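Local coordinates for protein meta cleavage compound hydrolase (Janthinobacterium, PDB 1J1I) that hydrolyses a carbon-carbon bond in the ring-opened (meta-cleavage) compound formed during carbazole degradation, releasing anthranilate, at residues I182-R185 / Y186-T190; G162-H165 / L166-L170; A193-K196 / A197-T201. All coordinates share one frame; numbering follows the deposited sequence.

Contact 1. Residues I182-R185 / Y186-T190; sequences INSR and YTYAT
The ring of Tyr188 lies back alongside Ser184, one helical turn earlier. Its CE1 comes to 3.9 Å from Ser184 OG. Its CD1 sits 3.1 Å from Ser184 O, and that carbonyl meets the ring obliquely. Tyr188 CG is beside the backbone N (chi1 -79°), which turns the ring back toward the start of the helix. Ser184 O also accepts the amide of Tyr188, so one carbonyl meets both the N-H and the ring of the same residue. The Tyr188 side chain also packs on Glu50 and Glu52. With a glycine in this place, Ser184 would probably lose the ring beside its hydroxyl and carbonyl, and a gap is likely to open beside Glu50 and Glu52.

On another side of the helix Asn183 O is gripped twice by Thr187. Thr187 N and Thr187 OG1 each donate to Asn183 O at 2.8 Å, from opposite faces of its plane. OG1 stands well above that plane, 37° out of it. Thr190 repeats the pattern on Tyr186 O, its OG1 donating at 3.1 Å. The same Thr190 OG1 hangs 3.4 Å above one face of the Tyr186 ring, offset toward the rim.

Helix 179-190 belongs to the helical cap inserted in the alpha/beta-hydrolase fold, between strands 131-137 and 225-230. Tyr186 OH is hydrogen-bonded to Phe158 O, and Asn183 OD1 to Arg160 NE. The Arg185 side chain packs on Trp262 and comes within about 8 Å of the side chain of Ser114, the probable nucleophile.

Asn183 and Tyr186 thus reach outside the helix, but the two threonine hydroxyls bond within it. Thr187 and Thr190 spend their hydroxyl protons on carbonyls of the preceding turn, which fixes the rotation of both side chains.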
loop_
_atom_site.group_PDB
_atom_site.type_symbol
_atom_site.label_atom_id
_atom_site.label_comp_id
_atom_site.label_asym_id
_atom_site.label_seq_id
_atom_site.Cartn_x
_atom_site.Cartn_y
_atom_site.Cartn_z
ATOM N N ILE A 182 12.375 5.505 25.452
ATOM C CA ILE A 182 13.186 6.715 25.491
ATOM C C ILE A 182 14.502 6.449 26.225
ATOM O O ILE A 182 15.575 6.819 25.745
ATOM C CB ILE A 182 12.443 7.870 26.207
ATOM C CG1 ILE A 182 11.268 8.345 25.350
ATOM C CG2 ILE A 182 13.404 9.029 26.475
ATOM C CD1 ILE A 182 11.686 8.977 24.027
ATOM N N ASN A 183 14.417 5.802 27.386
ATOM C CA ASN A 183 15.611 5.505 28.176
ATOM C C ASN A 183 16.581 4.614 27.414
ATOM O O ASN A 183 17.789 4.840 27.437
ATOM C CB ASN A 183 15.237 4.823 29.497
ATOM C CG ASN A 183 14.292 5.657 30.338
ATOM O OD1 ASN A 183 14.386 6.884 30.365
ATOM N ND2 ASN A 183 13.382 4.993 31.040
ATOM N N SER A 184 16.048 3.599 26.744
ATOM C CA SER A 184 16.874 2.676 25.977
ATOM C C SER A 184 17.637 3.414 24.878
ATOM O O SER A 184 18.850 3.250 24.737
ATOM C CB SER A 184 16.002 1.577 25.366
ATOM O OG SER A 184 16.786 0.618 24.680
ATOM N N ARG A 185 16.927 4.234 24.106
ATOM C CA ARG A 185 17.555 4.992 23.026
ATOM C C ARG A 185 18.557 6.002 23.573
ATOM O O ARG A 185 19.631 6.195 23.006
ATOM C CB ARG A 185 16.496 5.718 22.182
ATOM C CG ARG A 185 17.086 6.686 21.156
ATOM C CD ARG A 185 16.010 7.371 20.317
ATOM N NE ARG A 185 15.598 6.568 19.172
ATOM C CZ ARG A 185 15.932 6.829 17.910
ATOM N NH1 ARG A 185 16.684 7.881 17.616
ATOM N NH2 ARG A 185 15.515 6.030 16.941
ATOM N N TYR A 186 18.201 6.648 24.677
ATOM C CA TYR A 186 19.085 7.631 25.288
ATOM C C TYR A 186 20.369 6.961 25.776
ATOM O O TYR A 186 21.456 7.525 25.657
ATOM C CB TYR A 186 18.386 8.321 26.464
ATOM C CG TYR A 186 19.223 9.409 27.095
ATOM C CD1 TYR A 186 19.678 10.486 26.336
ATOM C CD2 TYR A 186 19.578 9.356 28.441
ATOM C CE1 TYR A 186 20.466 11.479 26.897
ATOM C CE2 TYR A 186 20.368 10.349 29.015
ATOM C CZ TYR A 186 20.808 11.407 28.234
ATOM O OH TYR A 186 21.594 12.395 28.783
ATOM N N THR A 187 20.236 5.759 26.327
ATOM C CA THR A 187 21.389 5.016 26.819
ATOM C C THR A 187 22.365 4.733 25.678
ATOM O O THR A 187 23.576 4.893 25.839
ATOM C CB THR A 187 20.962 3.685 27.476
ATOM O OG1 THR A 187 20.189 3.959 28.653
ATOM C CG2 THR A 187 22.183 2.860 27.860
ATOM N N TYR A 188 21.841 4.321 24.523
ATOM C CA TYR A 188 22.693 4.043 23.369
ATOM C C TYR A 188 23.336 5.319 22.836
ATOM O O TYR A 188 24.499 5.316 22.435
ATOM C CB TYR A 188 21.892 3.393 22.234
ATOM C CG TYR A 188 21.627 1.914 22.402
ATOM C CD1 TYR A 188 20.339 1.440 22.649
ATOM C CD2 TYR A 188 22.660 0.986 22.278
ATOM C CE1 TYR A 188 20.084 0.072 22.763
ATOM C CE2 TYR A 188 22.417 -0.381 22.390
ATOM C CZ TYR A 188 21.128 -0.831 22.631
ATOM O OH TYR A 188 20.882 -2.181 22.732
ATOM N N ALA A 189 22.575 6.408 22.839
ATOM C CA ALA A 189 23.057 7.688 22.328
ATOM C C ALA A 189 24.115 8.347 23.204
ATOM O O ALA A 189 24.912 9.155 22.719
ATOM C CB ALA A 189 21.880 8.643 22.139
ATOM N N THR A 190 24.117 8.002 24.488
ATOM C CA THR A 190 25.066 8.572 25.436
ATOM C C THR A 190 26.404 7.842 25.458
ATOM O O THR A 190 27.442 8.458 25.706
ATOM C CB THR A 190 24.471 8.592 26.861
ATOM O OG1 THR A 190 23.401 9.542 26.913
ATOM C CG2 THR A 190 25.533 8.975 27.884
#

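Contact 2. Residues G162-H165 / L166-L170; sequences GMVH and LVKAL
Val164 and Lys168 lie side by side and point the same way along helix 160-170. This alpha-helix is part of the cap over the alpha/beta-hydrolase core. The pair is an i to i+4 contact: Val164 CG1 meets Lys168 CE at 3.8 Å. Lys168 has its CG beside the backbone N (chi1 -70°), and the chain is extended from there on. It therefore runs back along the helix surface, and its CG passes 3.3 Å from Val164 O. The contact is aliphatic, methyl against methylene, and the ammonium group lies beyond it. Lys168 NZ and His165 ND1 are 6.0 Å apart and do not touch.

Val164 uses its two methyls for different neighbours. CG1 faces the lysine chain. CG2 belongs to the side that meets Ile182 of the next helix.

Val167 is turned to the inner side. Its CG2 rests 3.2 Å from Met163 O, the carbonyl that also accepts its amide. Met163 is buried as well and packs on Arg185 and Ala189. Leu166 sits on a further side, its CB 3.5 Å from Gly162 O.

Four backbone bonds join the two segments. The straightest are Val167 N to Met163 O and Lys168 N to Val164 O, with N-H...O angles of 168° and 169°. At the far end, the backbone of Leu170 is hydrogen-bonded to that of His261, a probable active-site residue. The Leu170 side chain packs on Val235 and Trp262. This end of the cap helix is thus tied directly to the loop that carries the histidine. On the exposed side Ala169 CB lies 3.2 Å from His165 O.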
loop_
_atom_site.group_PDB
_atom_site.type_symbol
_atom_site.label_atom_id
_atom_site.label_comp_id
_atom_site.label_asym_id
_atom_site.label_seq_id
_atom_site.Cartn_x
_atom_site.Cartn_y
_atom_site.Cartn_z
ATOM N N GLY A 162 15.862 16.126 25.483
ATOM C CA GLY A 162 16.097 16.412 24.081
ATOM C C GLY A 162 15.646 15.234 23.240
ATOM O O GLY A 162 15.155 15.405 22.126
ATOM N N MET A 163 15.812 14.033 23.787
ATOM C CA MET A 163 15.422 12.804 23.106
ATOM C C MET A 163 13.900 12.710 23.037
ATOM O O MET A 163 13.343 12.234 22.048
ATOM C CB MET A 163 15.982 11.588 23.848
ATOM C CG MET A 163 15.785 10.267 23.120
ATOM S SD MET A 163 16.529 10.276 21.472
ATOM C CE MET A 163 18.266 9.981 21.870
ATOM N N VAL A 164 13.230 13.160 24.094
ATOM C CA VAL A 164 11.774 13.136 24.130
ATOM C C VAL A 164 11.235 14.065 23.052
ATOM O O VAL A 164 10.322 13.705 22.306
ATOM C CB VAL A 164 11.226 13.597 25.498
ATOM C CG1 VAL A 164 9.715 13.768 25.417
ATOM C CG2 VAL A 164 11.574 12.577 26.571
ATOM N N HIS A 165 11.806 15.266 22.973
ATOM C CA HIS A 165 11.379 16.240 21.977
ATOM C C HIS A 165 11.611 15.717 20.567
ATOM O O HIS A 165 10.789 15.929 19.681
ATOM C CB HIS A 165 12.125 17.566 22.157
ATOM C CG HIS A 165 11.643 18.383 23.316
ATOM N ND1 HIS A 165 10.333 18.796 23.441
ATOM C CD2 HIS A 165 12.298 18.881 24.392
ATOM C CE1 HIS A 165 10.204 19.513 24.544
ATOM N NE2 HIS A 165 11.380 19.580 25.138
ATOM N N LEU A 166 12.732 15.033 20.363
ATOM C CA LEU A 166 13.055 14.489 19.048
ATOM C C LEU A 166 12.032 13.443 18.613
ATOM O O LEU A 166 11.520 13.496 17.497
ATOM C CB LEU A 166 14.467 13.880 19.061
ATOM C CG LEU A 166 15.040 13.245 17.784
ATOM C CD1 LEU A 166 14.389 11.895 17.526
ATOM C CD2 LEU A 166 14.837 14.188 16.608
ATOM N N VAL A 167 11.732 12.495 19.495
ATOM C CA VAL A 167 10.771 11.449 19.167
ATOM C C VAL A 167 9.391 12.029 18.865
ATOM O O VAL A 167 8.747 11.628 17.897
ATOM C CB VAL A 167 10.660 10.410 20.302
ATOM C CG1 VAL A 167 9.583 9.386 19.972
ATOM C CG2 VAL A 167 12.006 9.715 20.495
ATOM N N LYS A 168 8.940 12.969 19.690
ATOM C CA LYS A 168 7.642 13.597 19.468
ATOM C C LYS A 168 7.635 14.335 18.131
ATOM O O LYS A 168 6.652 14.297 17.394
ATOM C CB LYS A 168 7.322 14.594 20.589
ATOM C CG LYS A 168 7.023 13.966 21.934
ATOM C CD LYS A 168 6.545 15.020 22.924
ATOM C CE LYS A 168 6.200 14.406 24.273
ATOM N NZ LYS A 168 5.730 15.430 25.247
ATOM N N ALA A 169 8.742 14.999 17.822
ATOM C CA ALA A 169 8.859 15.755 16.581
ATOM C C ALA A 169 8.806 14.893 15.320
ATOM O O ALA A 169 8.210 15.292 14.318
ATOM C CB ALA A 169 10.148 16.565 16.595
ATOM N N LEU A 170 9.418 13.712 15.375
ATOM C CA LEU A 170 9.471 12.809 14.223
ATOM C C LEU A 170 8.295 11.849 14.080
ATOM O O LEU A 170 8.232 11.079 13.116
ATOM C CB LEU A 170 10.757 11.982 14.268
ATOM C CG LEU A 170 12.081 12.732 14.400
ATOM C CD1 LEU A 170 13.224 11.748 14.211
ATOM C CD2 LEU A 170 12.164 13.837 13.366
#

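Contact 3. Residues A193-K196 / A197-T201; sequences ATRK and AYVAT
Ala193 O accepts the amide of Ala197 at 3.1 Å and begins the i to i+4 bonding of this stretch. It belongs to helix 192-208, an alpha-helix of the cap region of the alpha/beta-hydrolase fold. Ala193 O also lies near the methyl of Ala197.

Thr194 comes next. Its carbonyl takes the amide of Tyr198, and Tyr198 CB rests 3.4 Å from Thr194 O. The hydroxyl of Thr194 turns to Asp191, its hydrogen-bond partner. The Tyr198 ring, with CG anti to N (chi1 176°), leads away from the first segment and packs on Ala47.

Arg195 O receives the amide of Val199 at 2.9 Å. Val199 CG2, set beside its own backbone N, reaches to 3.2 Å from Arg195 O. The guanidinium of Arg195 makes a cation-pi contact with Phe158.

Lys196 O accepts from Ala200 N. Its chain is extended as far as CE, and NZ makes a weak, long ion pair with Asp83.

One turn on, Thr201 closes on Ala197 O with two donors, N at 2.8 Å and, above the carbonyl plane, OG1 at 2.9 Å.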
loop_
_atom_site.group_PDB
_atom_site.type_symbol
_atom_site.label_atom_id
_atom_site.label_comp_id
_atom_site.label_asym_id
_atom_site.label_seq_id
_atom_site.Cartn_x
_atom_site.Cartn_y
_atom_site.Cartn_z
ATOM N N ALA A 193 31.449 5.914 22.924
ATOM C CA ALA A 193 31.951 5.350 21.670
ATOM C C ALA A 193 30.891 5.520 20.579
ATOM O O ALA A 193 31.196 5.882 19.439
ATOM C CB ALA A 193 32.284 3.875 21.846
ATOM N N THR A 194 29.642 5.253 20.944
ATOM C CA THR A 194 28.520 5.373 20.021
ATOM C C THR A 194 28.333 6.833 19.614
ATOM O O THR A 194 28.059 7.139 18.453
ATOM C CB THR A 194 27.220 4.867 20.673
ATOM O OG1 THR A 194 27.400 3.507 21.095
ATOM C CG2 THR A 194 26.060 4.940 19.687
ATOM N N ARG A 195 28.488 7.731 20.578
ATOM C CA ARG A 195 28.335 9.152 20.314
ATOM C C ARG A 195 29.430 9.662 19.387
ATOM O O ARG A 195 29.169 10.478 18.506
ATOM C CB ARG A 195 28.350 9.944 21.625
ATOM C CG ARG A 195 28.273 11.448 21.421
ATOM C CD ARG A 195 28.150 12.190 22.737
ATOM N NE ARG A 195 28.030 13.630 22.528
ATOM C CZ ARG A 195 27.736 14.503 23.486
ATOM N NH1 ARG A 195 27.526 14.086 24.727
ATOM N NH2 ARG A 195 27.645 15.796 23.200
ATOM N N LYS A 196 30.653 9.176 19.583
ATOM C CA LYS A 196 31.773 9.591 18.747
ATOM C C LYS A 196 31.553 9.180 17.291
ATOM O O LYS A 196 31.805 9.962 16.371
ATOM C CB LYS A 196 33.081 8.983 19.260
ATOM C CG LYS A 196 34.313 9.394 18.465
ATOM C CD LYS A 196 35.585 8.794 19.058
ATOM C CE LYS A 196 36.828 9.214 18.282
ATOM N NZ LYS A 196 36.811 8.734 16.870
ATOM N N ALA A 197 31.093 7.950 17.084
ATOM C CA ALA A 197 30.835 7.463 15.733
ATOM C C ALA A 197 29.670 8.236 15.119
ATOM O O ALA A 197 29.669 8.527 13.922
ATOM C CB ALA A 197 30.519 5.968 15.756
ATOM N N TYR A 198 28.681 8.570 15.944
ATOM C CA TYR A 198 27.518 9.311 15.466
ATOM C C TYR A 198 27.939 10.692 14.981
ATOM O O TYR A 198 27.479 11.166 13.943
ATOM C CB TYR A 198 26.482 9.466 16.579
ATOM C CG TYR A 198 25.308 10.315 16.163
ATOM C CD1 TYR A 198 24.391 9.852 15.219
ATOM C CD2 TYR A 198 25.134 11.600 16.678
ATOM C CE1 TYR A 198 23.334 10.645 14.794
ATOM C CE2 TYR A 198 24.072 12.403 16.259
ATOM C CZ TYR A 198 23.179 11.918 15.317
ATOM O OH TYR A 198 22.131 12.701 14.892
ATOM N N VAL A 199 28.810 11.341 15.745
ATOM C CA VAL A 199 29.292 12.659 15.372
ATOM C C VAL A 199 30.022 12.595 14.040
ATOM O O VAL A 199 29.822 13.450 13.180
ATOM C CB VAL A 199 30.239 13.234 16.448
ATOM C CG1 VAL A 199 30.952 14.474 15.912
ATOM C CG2 VAL A 199 29.441 13.583 17.693
ATOM N N ALA A 200 30.865 11.580 13.872
ATOM C CA ALA A 200 31.616 11.409 12.629
ATOM C C ALA A 200 30.665 11.109 11.473
ATOM O O ALA A 200 30.850 11.606 10.360
ATOM C CB ALA A 200 32.629 10.280 12.776
ATOM N N THR A 201 29.650 10.292 11.738
ATOM C CA THR A 201 28.663 9.943 10.717
ATOM C C THR A 201 27.940 11.203 10.218
ATOM O O THR A 201 27.817 11.423 9.012
ATOM C CB THR A 201 27.619 8.930 11.278
ATOM O OG1 THR A 201 28.260 7.668 11.523
ATOM C CG2 THR A 201 26.473 8.730 10.300
#

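Each contact closes a single turn within one helix, so none spans a long loop. From the N terminus they come in series: contact 2, contact 1, contact 3. None nests in or crosses another. Contact 2 and contact 1 lie on successive helices that pack together: Ile182 CD1 meets Val167 CG2 at 3.6 Å, and Ala189 CB meets Met163 CE at 3.9 Å. Contact 1 passes to contact 3 over a tight bend, where Tyr188 O touches Thr194 CG2. Contacts 2 and 3 do not touch; their nearest atoms are about 8 Å apart. Helix 179-190 thus joins the other two in the cap, above the catalytic core.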